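Local coordinates for mandelate racemase/muconate lactonizing protein (Thermobispora bispora, PDB 3VC5) that probably dehydrates D-glucarate to 5-dehydro-4-deoxy-D-glucarate with magnesium as cofactor, as a member of the mandelate racemase/muconate lactonizing enzyme family, at residues Leu406-Met409 with His410-Glu414. Residues are numbered along the deposited sequence; the frame is centred on the assembly and turned at random.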
loop_
_atom_site.group_PDB
_atom_site.type_symbol
_atom_site.label_atom_id
_atom_site.label_comp_id
_atom_site.label_asym_id
_atom_site.label_seq_id
_atom_site.Cartn_x
_atom_site.Cartn_y
_atom_site.Cartn_z
ATOM N N LEU A 406 22.480 17.763 19.259
ATOM C CA LEU A 406 21.822 16.607 19.930
ATOM C C LEU A 406 22.228 16.602 21.407
ATOM O O LEU A 406 21.386 16.432 22.290
ATOM C CB LEU A 406 22.239 15.283 19.270
ATOM C CG LEU A 406 21.581 14.042 19.883
ATOM C CD1 LEU A 406 20.054 14.041 19.704
ATOM C CD2 LEU A 406 22.214 12.833 19.206
ATOM N N ALA A 407 23.525 16.792 21.684
ATOM C CA ALA A 407 23.988 16.859 23.077
ATOM C C ALA A 407 23.332 18.003 23.866
ATOM O O ALA A 407 22.934 17.821 25.006
ATOM C CB ALA A 407 25.523 16.946 23.153
ATOM N N VAL A 408 23.206 19.175 23.248
ATOM C CA VAL A 408 22.546 20.321 23.901
ATOM C C VAL A 408 21.098 19.932 24.274
ATOM O O VAL A 408 20.628 20.183 25.387
ATOM C CB VAL A 408 22.565 21.547 22.969
ATOM C CG1 VAL A 408 21.604 22.655 23.458
ATOM C CG2 VAL A 408 24.011 22.088 22.840
ATOM N N MET A 409 20.383 19.314 23.337
ATOM C CA MET A 409 18.974 19.016 23.624
ATOM C C MET A 409 18.824 17.863 24.570
ATOM O O MET A 409 17.845 17.798 25.301
ATOM C CB MET A 409 18.160 18.741 22.370
ATOM C CG MET A 409 17.909 19.949 21.509
ATOM S SD MET A 409 16.555 19.544 20.385
ATOM C CE MET A 409 16.670 20.999 19.318
ATOM N N HIS A 410 19.783 16.938 24.563
ATOM C CA HIS A 410 19.721 15.843 25.528
ATOM C C HIS A 410 19.957 16.358 26.961
ATOM O O HIS A 410 19.306 15.911 27.913
ATOM C CB HIS A 410 20.724 14.731 25.200
ATOM C CG HIS A 410 20.705 13.625 26.198
ATOM N ND1 HIS A 410 19.623 12.782 26.380
ATOM C CD2 HIS A 410 21.650 13.205 27.077
ATOM C CE1 HIS A 410 19.903 11.903 27.325
ATOM N NE2 HIS A 410 21.124 12.137 27.765
ATOM N N GLU A 411 20.878 17.316 27.107
ATOM C CA GLU A 411 21.133 17.898 28.406
ATOM C C GLU A 411 19.866 18.626 28.881
ATOM O O GLU A 411 19.513 18.553 30.061
ATOM C CB GLU A 411 22.318 18.867 28.336
ATOM C CG GLU A 411 22.851 19.349 29.723
ATOM C CD GLU A 411 22.025 20.494 30.300
ATOM O OE1 GLU A 411 21.414 21.260 29.491
ATOM O OE2 GLU A 411 21.965 20.628 31.558
ATOM N N GLN A 412 19.161 19.288 27.959
ATOM C CA GLN A 412 17.913 19.957 28.325
ATOM C C GLN A 412 16.910 18.920 28.836
ATOM O O GLN A 412 16.236 19.144 29.831
ATOM C CB GLN A 412 17.363 20.724 27.118
ATOM C CG GLN A 412 18.207 21.975 26.839
ATOM C CD GLN A 412 17.877 22.750 25.569
ATOM O OE1 GLN A 412 18.463 23.825 25.354
ATOM N NE2 GLN A 412 16.989 22.218 24.706
ATOM N N TYR A 413 16.772 17.805 28.117
ATOM C CA TYR A 413 15.899 16.717 28.583
ATOM C C TYR A 413 16.234 16.311 30.010
ATOM O O TYR A 413 15.338 16.159 30.856
ATOM C CB TYR A 413 16.037 15.496 27.656
ATOM C CG TYR A 413 15.258 14.307 28.154
ATOM C CD1 TYR A 413 13.909 14.171 27.860
ATOM C CD2 TYR A 413 15.875 13.340 28.942
ATOM C CE1 TYR A 413 13.174 13.052 28.330
ATOM C CE2 TYR A 413 15.167 12.236 29.424
ATOM C CZ TYR A 413 13.820 12.109 29.120
ATOM O OH TYR A 413 13.135 11.017 29.607
ATOM N N GLU A 414 17.523 16.120 30.284
ATOM C CA GLU A 414 17.929 15.644 31.608
ATOM C C GLU A 414 17.378 16.527 32.729
ATOM O O GLU A 414 16.927 16.011 33.751
ATOM C CB GLU A 414 19.456 15.478 31.730
ATOM C CG GLU A 414 20.002 14.266 30.960
ATOM C CD GLU A 414 19.466 12.923 31.490
ATOM O OE1 GLU A 414 19.727 12.585 32.663
ATOM O OE2 GLU A 414 18.792 12.195 30.727
HETATM O O HOH W 1 21.732 22.091 27.064
#
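The Q412 side chain leaves the helix with CG opposite its own carbonyl carbon (chi1 -73°) and runs on extended, which lays it back over V408 and M409, one turn earlier. Its CG rests 3.3 Å from V408 O, and its amide spans the two residues. Q412 OE1 lies 3.9 Å from V408 CG1, the two side chains side by side and pointing the same way. On the other branch, Q412 NE2 passes 4.0 Å from M409 CG, where the two chains cross at a slant. NE2 also donates to the carbonyl of A34, which fixes the rotation of the amide. With an alanine here, the A34 carbonyl would probably lose this donor and the M409 chain the amide that crosses it.

V408 O has two partners. Q412 N donates to V408 O at 3.1 Å, as expected four residues on in an alpha helix. A water donates to V408 O and, at 2.6 Å, to E411 OE1. The E411 chain bends at chi2 (-82°), and this turns its carboxylate back to the water. The same OE1 forms a salt bridge with R415. Three more i to i+4 bonds complete the turns, from H410, E411 and Y413 to L406, A407 and M409. Further on, E414 CG sits over one face of the H410 ring, offset toward its rim.

All this belongs to helix 403-415, far from the magnesium site. L406, M409, H410 and Y413 pack on strand 25-36, where P32 O accepts from H410 ND1. L406, Q412 and Y413 also reach strand 50-60, so the helix lies against the three-stranded antiparallel sheet of the N-terminal domain.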